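PDB 4YYC: putative trimethylamine methyltransferase from Rhizobium meliloti, which probably transfers methyl groups, as a member of the trimethylamine methyltransferase (MttB) family, though its own substrate is not established. Local coordinates for residues A156-E159 against D160-N163; V165-A168 against Y169-P172; I187-N190 against K191-L194; V197-H200 against I201-D205; W395-G398 against G399-S402. One frame throughout, in Å; residues are numbered along the deposited sequence. Where two conformers were deposited one is given.

Contact 1 (A156-E159 against D160-N163)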
loop_
_atom_site.group_PDB
_atom_site.type_symbol
_atom_site.label_atom_id
_atom_site.label_comp_id
_atom_site.label_asym_id
_atom_site.label_seq_id
_atom_site.Cartn_x
_atom_site.Cartn_y
_atom_site.Cartn_z
ATOM N N ALA A 156 0.957 -14.715 26.674
ATOM C CA ALA A 156 2.144 -15.270 26.035
ATOM C C ALA A 156 3.072 -15.938 27.053
ATOM O O ALA A 156 3.121 -15.520 28.196
ATOM C CB ALA A 156 2.900 -14.136 25.381
ATOM N N THR A 157 3.804 -16.957 26.586
ATOM C CA THR A 157 4.743 -17.717 27.416
ATOM C C THR A 157 6.108 -17.719 26.778
ATOM O O THR A 157 6.290 -17.300 25.640
ATOM C CB THR A 157 4.306 -19.180 27.519
ATOM O OG1 THR A 157 4.348 -19.780 26.217
ATOM C CG2 THR A 157 2.903 -19.285 28.107
ATOM N N ILE A 158 7.090 -18.225 27.537
ATOM C CA ILE A 158 8.427 -18.380 26.948
ATOM C C ILE A 158 8.432 -19.341 25.775
ATOM O O ILE A 158 9.248 -19.183 24.872
ATOM C CB ILE A 158 9.446 -18.751 28.050
ATOM C CG1 ILE A 158 10.877 -18.652 27.529
ATOM C CG2 ILE A 158 9.150 -20.112 28.641
ATOM C CD1 ILE A 158 11.346 -17.261 27.185
ATOM N N GLU A 159 7.589 -20.367 25.802
ATOM C CA GLU A 159 7.457 -21.259 24.657
ATOM C C GLU A 159 7.007 -20.459 23.411
ATOM O O GLU A 159 7.571 -20.623 22.313
ATOM C CB GLU A 159 6.500 -22.408 24.947
ATOM C CG GLU A 159 6.443 -23.365 23.796
ATOM C CD GLU A 159 5.669 -24.630 24.112
ATOM O OE1 GLU A 159 5.385 -24.947 25.310
ATOM O OE2 GLU A 159 5.300 -25.285 23.125
ATOM N N ASP A 160 6.026 -19.553 23.572
ATOM C CA ASP A 160 5.646 -18.720 22.449
ATOM C C ASP A 160 6.781 -17.814 21.999
ATOM O O ASP A 160 7.007 -17.619 20.793
ATOM C CB ASP A 160 4.457 -17.800 22.792
ATOM C CG ASP A 160 3.227 -18.535 23.146
ATOM O OD1 ASP A 160 2.779 -19.380 22.336
ATOM O OD2 ASP A 160 2.692 -18.259 24.241
ATOM N N PHE A 161 7.481 -17.227 22.968
ATOM C CA PHE A 161 8.639 -16.364 22.636
ATOM C C PHE A 161 9.615 -17.132 21.741
ATOM O O PHE A 161 10.027 -16.697 20.669
ATOM C CB PHE A 161 9.324 -15.938 23.936
ATOM C CG PHE A 161 10.325 -14.833 23.777
ATOM C CD1 PHE A 161 11.631 -15.065 23.310
ATOM C CD2 PHE A 161 9.963 -13.526 24.050
ATOM C CE1 PHE A 161 12.514 -14.014 23.140
ATOM C CE2 PHE A 161 10.846 -12.491 23.880
ATOM C CZ PHE A 161 12.134 -12.747 23.418
ATOM N N ARG A 162 9.947 -18.335 22.179
ATOM C CA ARG A 162 10.849 -19.170 21.395
ATOM C C ARG A 162 10.280 -19.481 20.010
ATOM O O ARG A 162 11.015 -19.416 19.016
ATOM C CB ARG A 162 11.181 -20.448 22.136
ATOM C CG ARG A 162 12.103 -20.174 23.299
ATOM C CD ARG A 162 12.219 -21.390 24.163
ATOM N NE ARG A 162 13.177 -21.191 25.221
ATOM C CZ ARG A 162 13.519 -22.153 26.082
ATOM N NH1 ARG A 162 12.972 -23.388 26.020
ATOM N NH2 ARG A 162 14.439 -21.875 26.994
ATOM N N ASN A 163 8.993 -19.790 19.937
ATOM C CA ASN A 163 8.385 -20.050 18.638
ATOM C C ASN A 163 8.530 -18.840 17.690
ATOM O O ASN A 163 8.786 -19.025 16.497
ATOM C CB ASN A 163 6.936 -20.459 18.761
ATOM C CG ASN A 163 6.760 -21.861 19.279
ATOM O OD1 ASN A 163 7.683 -22.679 19.203
ATOM N ND2 ASN A 163 5.578 -22.164 19.789
HETATM O O HOH W 1 4.873 -24.933 20.687
#
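Thr157 and Asp160 reach for each other's backbone across the first turn of helix 158-170. Asp160 turns its carboxylate back along the chain, CG beside its own backbone N (chi1 -62°), and this carries OD2 to Thr157 N at 2.9 Å, where the anti lone pair takes the hydrogen. In return Thr157 OG1 accepts from Asp160 N at 3.1 Å in a nearly straight bond (164°). The carboxylate is gripped from outside as well: Arg154 forms a salt bridge to OD2 and the Tyr404 hydroxyl bonds to OD1, which fixes its rotation.

On another side of the turn, Ile158 sends its CD1 methyl slantwise to Phe161 CB at 4.0 Å, while the aromatic ring itself leads off toward His200. Farther round, the polar ends of Glu159 and Asn163 are joined through a water, which donates to Glu159 OE2 at 2.5 Å and accepts from Asn163 ND2 at 3.0 Å; that amide nitrogen also bonds to Tyr404. Behind the side chains the regular helical bonds have begun, with Phe161 N on Thr157 O at 2.9 Å. The reciprocal pairing of N-cap Thr157 with Asp160 is a capping box, a classic way to start an alpha helix.

Contact 2 (V165-A168 against Y169-P172)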
loop_
_atom_site.group_PDB
_atom_site.type_symbol
_atom_site.label_atom_id
_atom_site.label_comp_id
_atom_site.label_asym_id
_atom_site.label_seq_id
_atom_site.Cartn_x
_atom_site.Cartn_y
_atom_site.Cartn_z
ATOM N N VAL A 165 10.843 -16.490 17.857
ATOM C CA VAL A 165 12.227 -16.421 17.468
ATOM C C VAL A 165 12.531 -17.412 16.340
ATOM O O VAL A 165 13.209 -17.075 15.369
ATOM C CB VAL A 165 13.177 -16.580 18.650
ATOM C CG1 VAL A 165 14.614 -16.613 18.176
ATOM C CG2 VAL A 165 13.004 -15.398 19.597
ATOM N N LYS A 166 12.027 -18.636 16.476
ATOM C CA LYS A 166 12.197 -19.644 15.444
ATOM C C LYS A 166 11.609 -19.207 14.097
ATOM O O LYS A 166 12.245 -19.343 13.061
ATOM C CB LYS A 166 11.588 -20.988 15.872
ATOM C CG LYS A 166 12.262 -21.641 17.090
ATOM C CD LYS A 166 11.502 -22.903 17.469
ATOM C CE LYS A 166 12.199 -23.646 18.583
ATOM N NZ LYS A 166 11.471 -24.837 19.069
ATOM N N LEU A 167 10.371 -18.680 14.120
ATOM C CA LEU A 167 9.738 -18.261 12.877
ATOM C C LEU A 167 10.449 -17.087 12.238
ATOM O O LEU A 167 10.566 -17.022 10.998
ATOM C CB LEU A 167 8.273 -17.899 13.137
ATOM C CG LEU A 167 7.353 -19.066 13.562
ATOM C CD1 LEU A 167 5.996 -18.478 13.881
ATOM C CD2 LEU A 167 7.203 -20.132 12.510
ATOM N N ALA A 168 10.975 -16.186 13.066
ATOM C CA ALA A 168 11.761 -15.075 12.557
ATOM C C ALA A 168 13.095 -15.537 11.945
ATOM O O ALA A 168 13.532 -14.984 10.926
ATOM C CB ALA A 168 12.048 -14.064 13.656
ATOM N N TYR A 169 13.713 -16.552 12.551
ATOM C CA TYR A 169 14.936 -17.155 12.009
ATOM C C TYR A 169 14.667 -17.754 10.626
ATOM O O TYR A 169 15.465 -17.611 9.712
ATOM C CB TYR A 169 15.473 -18.208 12.989
ATOM C CG TYR A 169 16.578 -19.036 12.431
ATOM C CD1 TYR A 169 17.844 -18.509 12.275
ATOM C CD2 TYR A 169 16.337 -20.343 11.985
ATOM C CE1 TYR A 169 18.881 -19.279 11.778
ATOM C CE2 TYR A 169 17.372 -21.121 11.480
ATOM C CZ TYR A 169 18.628 -20.577 11.375
ATOM O OH TYR A 169 19.657 -21.313 10.859
HETATM N N MSE A 170 13.522 -18.421 10.474
HETATM C CA MSE A 170 13.181 -19.092 9.232
HETATM C C MSE A 170 12.636 -18.161 8.170
HETATM O O MSE A 170 12.852 -18.424 6.986
HETATM C CB MSE A 170 12.197 -20.207 9.491
HETATM C CG MSE A 170 12.855 -21.324 10.269
HETATM SE SE MSE A 170 11.641 -22.837 10.620
HETATM C CE MSE A 170 10.539 -22.126 12.035
ATOM N N ALA A 171 11.907 -17.114 8.536
ATOM C CA ALA A 171 11.262 -16.199 7.565
ATOM C C ALA A 171 12.372 -15.570 6.691
ATOM O O ALA A 171 13.250 -14.876 7.217
ATOM C CB ALA A 171 10.526 -15.116 8.279
ATOM N N PRO A 172 12.307 -15.746 5.357
ATOM C CA PRO A 172 13.486 -15.351 4.575
ATOM C C PRO A 172 13.750 -13.839 4.544
ATOM O O PRO A 172 14.906 -13.433 4.420
ATOM C CB PRO A 172 13.179 -15.834 3.158
ATOM C CG PRO A 172 12.103 -16.803 3.295
ATOM C CD PRO A 172 11.421 -16.649 4.615
#
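Met170, present as selenomethionine, folds its side chain back over the turn that starts at Lys166. Its CB sits 3.7 Å from Lys166 O, the carbonyl that also accepts the backbone hydrogen bond from Met170 N. CG comes a little closer to the same oxygen, at 3.5 Å. From CG the chain first runs straight on to SE, then bends at its last torsion (chi3 -76°), and this bend swings the methyl inward. CE thus lies 3.4 Å from Lys166 O, with Leu167 CD2 at 3.9 Å and Lys166 CB at 4.1 Å also beside it.

All this happens on the last turn of helix 158-170, where the i to i+4 ladder runs from Tyr169 N on Val165 O to Ala171 N on Leu167 O, the latter 2.8 Å long; Ala171 is the first residue to leave helical angles. The ammonium of Lys206 bonds to the carbonyl oxygens of Ala168 and Tyr169, a positive group set where the helix dipole should favour one.

Tyr169 leads its ring away from the turn, keeping Lys166 O near the ring plane at one edge. Trp492, on helix 481-495, packs against both Met170 and Leu167, and Phe407 of helix 404-420 touches Leu167 as well.

Contact 3 (I187-N190 against K191-L194)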
loop_
_atom_site.group_PDB
_atom_site.type_symbol
_atom_site.label_atom_id
_atom_site.label_comp_id
_atom_site.label_asym_id
_atom_site.label_seq_id
_atom_site.Cartn_x
_atom_site.Cartn_y
_atom_site.Cartn_z
ATOM N N ILE A 187 7.740 -16.582 33.388
ATOM C CA ILE A 187 9.007 -16.356 34.037
ATOM C C ILE A 187 8.851 -15.053 34.831
ATOM O O ILE A 187 8.278 -14.064 34.350
ATOM C CB ILE A 187 10.188 -16.287 33.043
ATOM C CG1 ILE A 187 10.232 -17.585 32.212
ATOM C CG2 ILE A 187 11.479 -16.110 33.786
ATOM C CD1 ILE A 187 11.246 -17.555 31.103
ATOM N N ALA A 188 9.415 -15.035 36.039
ATOM C CA ALA A 188 9.305 -13.832 36.873
ATOM C C ALA A 188 9.760 -12.586 36.182
ATOM O O ALA A 188 10.727 -12.603 35.418
ATOM C CB ALA A 188 10.077 -14.017 38.158
ATOM N N VAL A 189 9.124 -11.471 36.513
ATOM C CA VAL A 189 9.380 -10.214 35.853
ATOM C C VAL A 189 10.841 -9.758 35.950
ATOM O O VAL A 189 11.351 -9.181 35.015
ATOM C CB VAL A 189 8.429 -9.081 36.388
ATOM C CG1 VAL A 189 8.835 -7.702 35.897
ATOM C CG2 VAL A 189 6.984 -9.372 35.972
ATOM N N ASN A 190 11.480 -10.023 37.089
ATOM C CA ASN A 190 12.863 -9.624 37.289
ATOM C C ASN A 190 13.864 -10.564 36.664
ATOM O O ASN A 190 15.036 -10.283 36.701
ATOM C CB ASN A 190 13.157 -9.405 38.788
ATOM C CG ASN A 190 13.029 -10.678 39.608
ATOM O OD1 ASN A 190 12.410 -11.641 39.202
ATOM N ND2 ASN A 190 13.558 -10.659 40.839
ATOM N N LYS A 191 13.426 -11.694 36.084
ATOM C CA LYS A 191 14.358 -12.654 35.486
ATOM C C LYS A 191 14.172 -12.909 34.005
ATOM O O LYS A 191 15.096 -13.403 33.352
ATOM C CB LYS A 191 14.240 -13.992 36.206
ATOM C CG LYS A 191 14.799 -13.941 37.630
ATOM C CD LYS A 191 14.425 -15.165 38.410
ATOM C CE LYS A 191 14.754 -14.939 39.862
ATOM N NZ LYS A 191 14.673 -16.203 40.633
ATOM N N ARG A 192 12.983 -12.625 33.508
ATOM C CA ARG A 192 12.614 -13.038 32.151
ATOM C C ARG A 192 13.506 -12.465 31.071
ATOM O O ARG A 192 13.688 -13.073 30.035
ATOM C CB ARG A 192 11.130 -12.780 31.869
ATOM C CG ARG A 192 10.726 -11.322 31.874
ATOM C CD ARG A 192 9.257 -11.040 31.660
ATOM N NE ARG A 192 8.414 -11.661 32.648
ATOM C CZ ARG A 192 7.133 -11.316 32.870
ATOM N NH1 ARG A 192 6.584 -10.316 32.180
ATOM N NH2 ARG A 192 6.424 -11.967 33.786
ATOM N N HIS A 193 14.051 -11.262 31.273
ATOM C CA HIS A 193 14.967 -10.674 30.311
ATOM C C HIS A 193 16.140 -11.579 29.948
ATOM O O HIS A 193 16.631 -11.588 28.799
ATOM C CB HIS A 193 15.518 -9.335 30.788
ATOM C CG HIS A 193 16.438 -9.425 31.981
ATOM N ND1 HIS A 193 16.005 -9.698 33.256
ATOM C CD2 HIS A 193 17.778 -9.271 32.072
ATOM C CE1 HIS A 193 17.025 -9.679 34.089
ATOM N NE2 HIS A 193 18.111 -9.408 33.394
ATOM N N LEU A 194 16.594 -12.362 30.922
ATOM C CA LEU A 194 17.735 -13.236 30.705
ATOM C C LEU A 194 17.378 -14.340 29.702
ATOM O O LEU A 194 18.130 -14.629 28.776
ATOM C CB LEU A 194 18.140 -13.888 32.035
ATOM C CG LEU A 194 18.634 -12.880 33.070
ATOM C CD1 LEU A 194 18.565 -13.488 34.445
ATOM C CD2 LEU A 194 20.012 -12.340 32.734
HETATM O O HOH W 2 13.244 -9.079 33.241
#
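Ala188 O receives both Lys191 N, at 2.9 Å and from above the carbonyl plane, and Arg192 N, almost in line with the C=O bond, as a type I turn centred on Val189 and Asn190 feeds the chain into helix 192-202. Arg192 then curls back over this turn. Its CG stands between the backbone N and the carbonyl carbon (chi1 65°), and a second bend at chi3 brings the guanidinium side-on to Ile187 O. NE and NH2 both donate to that one oxygen, NH2 at 2.9 Å, and the acceptor lies at the edge, close to the guanidinium plane. Val189 CG2 rests over one face, 3.4 Å from NH2, while Ile187 CB packs on Arg192 CB at 3.8 Å. The outer nitrogen, NH1, forms a salt bridge with Glu183.

With Arg192 cut back to an alanine, Ile187 O would probably lose both side-chain donors, Glu183 its charge partner and Val189 CG2 the flat face it covers.

A water stitches the other side, donating to Val189 O at 2.6 Å, accepting from His193 N and bonding to His193 ND1, an imidazole held at NE2 by Asp220. Lys191 pairs with Asp522, which would favour its charged form. The Arg192 charge is thus shared between a neutral carbonyl, that of Ile187, and the Glu183 carboxylate, tying the two together.

Contact 4 (V197-H200 against I201-D205)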
loop_
_atom_site.group_PDB
_atom_site.type_symbol
_atom_site.label_atom_id
_atom_site.label_comp_id
_atom_site.label_asym_id
_atom_site.label_seq_id
_atom_site.Cartn_x
_atom_site.Cartn_y
_atom_site.Cartn_z
ATOM N N VAL A 197 16.789 -12.707 26.085
ATOM C CA VAL A 197 18.037 -12.534 25.324
ATOM C C VAL A 197 18.630 -13.901 24.919
ATOM O O VAL A 197 19.053 -14.119 23.775
ATOM C CB VAL A 197 19.068 -11.678 26.090
ATOM C CG1 VAL A 197 20.429 -11.697 25.398
ATOM C CG2 VAL A 197 18.528 -10.254 26.278
ATOM N N TYR A 198 18.662 -14.832 25.854
ATOM C CA TYR A 198 19.190 -16.160 25.565
ATOM C C TYR A 198 18.482 -16.789 24.374
ATOM O O TYR A 198 19.120 -17.430 23.524
ATOM C CB TYR A 198 19.063 -17.081 26.764
ATOM C CG TYR A 198 19.601 -18.485 26.486
ATOM C CD1 TYR A 198 20.976 -18.741 26.498
ATOM C CD2 TYR A 198 18.761 -19.522 26.180
ATOM C CE1 TYR A 198 21.479 -20.028 26.268
ATOM C CE2 TYR A 198 19.235 -20.799 25.915
ATOM C CZ TYR A 198 20.600 -21.054 25.949
ATOM O OH TYR A 198 21.025 -22.341 25.674
ATOM N N SER A 199 17.165 -16.609 24.310
ATOM C CA SER A 199 16.370 -17.202 23.208
ATOM C C SER A 199 16.818 -16.692 21.839
ATOM O O SER A 199 16.914 -17.452 20.885
ATOM C CB SER A 199 14.870 -16.940 23.423
ATOM O OG SER A 199 14.458 -17.597 24.586
ATOM N N HIS A 200 17.116 -15.395 21.736
ATOM C CA HIS A 200 17.639 -14.815 20.497
ATOM C C HIS A 200 18.998 -15.386 20.105
ATOM O O HIS A 200 19.349 -15.380 18.939
ATOM C CB HIS A 200 17.714 -13.291 20.590
ATOM C CG HIS A 200 16.364 -12.620 20.607
ATOM N ND1 HIS A 200 15.536 -12.611 19.506
ATOM C CD2 HIS A 200 15.701 -11.946 21.574
ATOM C CE1 HIS A 200 14.428 -11.961 19.797
ATOM N NE2 HIS A 200 14.504 -11.540 21.043
ATOM N N ILE A 201 19.757 -15.871 21.077
ATOM C CA ILE A 201 21.077 -16.444 20.797
ATOM C C ILE A 201 20.978 -17.909 20.458
ATOM O O ILE A 201 21.656 -18.360 19.521
ATOM C CB ILE A 201 22.048 -16.191 21.975
ATOM C CG1 ILE A 201 22.172 -14.700 22.240
ATOM C CG2 ILE A 201 23.394 -16.840 21.687
ATOM C CD1 ILE A 201 22.805 -14.316 23.558
ATOM N N ARG A 202 20.171 -18.636 21.231
ATOM C CA ARG A 202 20.078 -20.106 21.101
ATOM C C ARG A 202 19.289 -20.507 19.845
ATOM O O ARG A 202 19.652 -21.475 19.170
ATOM C CB ARG A 202 19.444 -20.692 22.376
ATOM C CG ARG A 202 19.251 -22.213 22.445
ATOM C CD ARG A 202 20.540 -23.021 22.288
ATOM N NE ARG A 202 20.896 -23.016 20.893
ATOM C CZ ARG A 202 21.779 -23.775 20.282
ATOM N NH1 ARG A 202 22.427 -24.762 20.904
ATOM N NH2 ARG A 202 21.931 -23.532 18.981
ATOM N N TYR A 203 18.220 -19.772 19.528
ATOM C CA TYR A 203 17.286 -20.185 18.488
ATOM C C TYR A 203 17.414 -19.396 17.211
ATOM O O TYR A 203 16.721 -19.689 16.220
ATOM C CB TYR A 203 15.863 -20.153 19.011
ATOM C CG TYR A 203 15.662 -21.104 20.173
ATOM C CD1 TYR A 203 15.596 -22.467 19.960
ATOM C CD2 TYR A 203 15.596 -20.643 21.480
ATOM C CE1 TYR A 203 15.426 -23.342 21.029
ATOM C CE2 TYR A 203 15.443 -21.497 22.566
ATOM C CZ TYR A 203 15.342 -22.844 22.332
ATOM O OH TYR A 203 15.204 -23.701 23.410
ATOM N N SER A 204 18.331 -18.430 17.186
ATOM C CA SER A 204 18.544 -17.634 15.964
ATOM C C SER A 204 20.013 -17.248 15.889
ATOM O O SER A 204 20.725 -17.323 16.912
ATOM C CB SER A 204 17.720 -16.367 16.031
ATOM O OG SER A 204 17.739 -15.714 14.769
ATOM N N ASP A 205 20.443 -16.822 14.716
ATOM C CA ASP A 205 21.750 -16.187 14.553
ATOM C C ASP A 205 21.642 -14.833 13.857
ATOM O O ASP A 205 22.640 -14.315 13.378
ATOM C CB ASP A 205 22.732 -17.118 13.832
ATOM C CG ASP A 205 22.294 -17.482 12.430
ATOM O OD1 ASP A 205 21.244 -17.024 11.981
ATOM O OD2 ASP A 205 23.072 -18.231 11.764
#
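Ile201 lies alongside Val197, one turn back on helix 192-202, and the two point the same way with CD1 4.0 Å from Val197 CG1. Its amide is shared: N bonds to Tyr198 O at 3.0 Å from above the carbonyl plane and to Val197 O at 3.3 Å, both bonds bent and the second the longer. Tyr198 O thereby takes two donors, for Arg202 N also reaches it, at 2.8 Å. Arg202 lays its CB over a face of the Tyr198 ring, a CH-pi contact 4.0 Å from the centroid and 30° off the normal. The Tyr198 hydroxyl, beside Arg202 CD, is hydrogen-bonded to Asp506. Tyr203 closes the regular ladder, N to Ser199 O at 3.0 Å, and its ring places one edge toward that same residue; with CG beside the backbone N (chi1 -61°), CD2 comes 3.5 Å from Ser199 O. At Ser204 the chain has left the helix, yet CB still comes within 3.5 Å of His200 O, while OG bonds to Lys206 N. The buried Asp205 carboxylate makes a salt bridge to Arg126 and a hydrogen bond to Asn123.

This final turn is wedged between several helices: Val197 and Ile201 face helix 215-229, Tyr198 and Ile201 also touch helix 503-518, and Ser199, Tyr203 and Asp205 lean on helix 158-170, where the His200 ring meets that of Phe161.

Contact 5 (W395-G398 against G399-S402)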
loop_
_atom_site.group_PDB
_atom_site.type_symbol
_atom_site.label_atom_id
_atom_site.label_comp_id
_atom_site.label_asym_id
_atom_site.label_seq_id
_atom_site.Cartn_x
_atom_site.Cartn_y
_atom_site.Cartn_z
ATOM N N TRP A 395 2.065 -8.276 14.539
ATOM C CA TRP A 395 1.216 -7.405 15.360
ATOM C C TRP A 395 -0.262 -7.536 15.025
ATOM O O TRP A 395 -0.667 -7.423 13.850
ATOM C CB TRP A 395 1.664 -5.972 15.105
ATOM C CG TRP A 395 0.890 -4.830 15.632
ATOM C CD1 TRP A 395 -0.389 -4.449 15.313
ATOM C CD2 TRP A 395 1.387 -3.811 16.512
ATOM N NE1 TRP A 395 -0.688 -3.229 15.904
ATOM C CE2 TRP A 395 0.377 -2.831 16.651
ATOM C CE3 TRP A 395 2.591 -3.636 17.220
ATOM C CZ2 TRP A 395 0.541 -1.721 17.455
ATOM C CZ3 TRP A 395 2.729 -2.536 17.987
ATOM C CH2 TRP A 395 1.711 -1.610 18.120
ATOM N N LEU A 396 -1.078 -7.655 16.063
ATOM C CA LEU A 396 -2.504 -7.633 15.925
ATOM C C LEU A 396 -3.068 -6.886 17.134
ATOM O O LEU A 396 -2.398 -6.703 18.169
ATOM C CB LEU A 396 -3.001 -9.117 15.863
ATOM C CG LEU A 396 -4.377 -9.399 15.319
ATOM C CD1 LEU A 396 -4.548 -8.906 13.889
ATOM C CD2 LEU A 396 -4.612 -10.899 15.358
ATOM N N GLU A 397 -4.311 -6.446 17.020
ATOM C CA GLU A 397 -5.078 -5.933 18.117
ATOM C C GLU A 397 -4.364 -4.744 18.749
ATOM O O GLU A 397 -4.247 -4.624 19.963
ATOM C CB GLU A 397 -5.412 -7.058 19.138
ATOM C CG GLU A 397 -6.594 -6.719 19.997
ATOM C CD GLU A 397 -6.784 -7.707 21.116
ATOM O OE1 GLU A 397 -7.028 -8.920 20.843
ATOM O OE2 GLU A 397 -6.640 -7.307 22.281
ATOM N N GLY A 398 -3.853 -3.843 17.917
ATOM C CA GLY A 398 -3.316 -2.615 18.408
ATOM C C GLY A 398 -2.071 -2.768 19.243
ATOM O O GLY A 398 -1.710 -1.846 20.015
ATOM N N GLY A 399 -1.373 -3.889 19.093
ATOM C CA GLY A 399 -0.148 -4.115 19.838
ATOM C C GLY A 399 -0.311 -4.999 21.043
ATOM O O GLY A 399 0.666 -5.277 21.717
ATOM N N LEU A 400 -1.530 -5.443 21.347
ATOM C CA LEU A 400 -1.755 -6.324 22.488
ATOM C C LEU A 400 -1.515 -7.759 22.186
ATOM O O LEU A 400 -1.362 -8.565 23.114
ATOM C CB LEU A 400 -3.183 -6.162 23.038
ATOM C CG LEU A 400 -3.472 -4.915 23.818
ATOM C CD1 LEU A 400 -4.944 -4.815 24.150
ATOM C CD2 LEU A 400 -2.650 -4.884 25.099
ATOM N N VAL A 401 -1.503 -8.115 20.890
ATOM C CA VAL A 401 -1.370 -9.509 20.485
ATOM C C VAL A 401 -0.243 -9.746 19.494
ATOM O O VAL A 401 -0.114 -8.994 18.529
ATOM C CB VAL A 401 -2.709 -9.984 19.864
ATOM C CG1 VAL A 401 -2.587 -11.328 19.180
ATOM C CG2 VAL A 401 -3.779 -10.034 20.956
ATOM N N SER A 402 0.539 -10.809 19.736
ATOM C CA SER A 402 1.453 -11.421 18.747
ATOM C C SER A 402 0.726 -12.615 18.190
ATOM O O SER A 402 0.351 -13.530 18.942
ATOM C CB SER A 402 2.789 -11.851 19.365
ATOM O OG SER A 402 3.489 -10.676 19.764
#
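Trp395 has one face of its indole laid against the backbone of Gly399: CA stands 3.4 Å from the centroid of the six-membered ring, only 9° off the normal, in a CH-pi contact, and N lies 3.2 Å from CE2. At the rim NE1 donates to Cys361 O, and His391 meets the ring edge-to-face. The other flat group, the Glu397 carboxylate, is brushed by methyls, OE1 by Val401 CG2 at 3.4 Å and OE2 by Leu400 CD1 at 3.5 Å, with Arg153 supplying a salt bridge to OE2.

A beta carbon on Gly399 would strike both the indole and Gly398 O, so this CH-pi contact needs a residue without a side chain. Replacing Trp395 by an alanine would probably open a gap over Gly399 and leave Cys361 O without its indole donor. The Trp395 side chain lies about 5 Å from the unidentified ligand at the nearest atoms.

Overlapping type I' turns join the strands: Gly399 N bonds to Leu396 O at 3.1 Å and Leu400 N to Glu397 O. Leu396 O also takes Val401 N, from the opposite face of its plane, and Leu396 N returns a bond to Val401 O at 3.0 Å. The resulting beta hairpin puts strand 395-396 at the sheet margin, with 401-403 between it and strand 145-147, just ahead of helix 404-420; Phe470 of the second subunit packs on Glu397.

How the contacts relate
Along the chain the five contacts run in series; each is local, within eight or nine consecutive residues, and none nests in or crosses another. Contacts 1 and 2 are the start and finish of helix 158-170. After an intervening loop, contact 3 opens helix 192-202 and contact 4 ends it. Ile158 of contact 1 sets the start of the first helix against Ile187, in the loop leading into the second. The helices themselves pack through Phe161 and Arg162 on Ser199 and His200, and contact 2 meets contact 4 through Val165 and Tyr169. Contact 5, much later, turns a hairpin in the sheet of strands 153-155, 145-147, 401-403 and 395-396; its nearest atoms stay about 6 Å from contact 1.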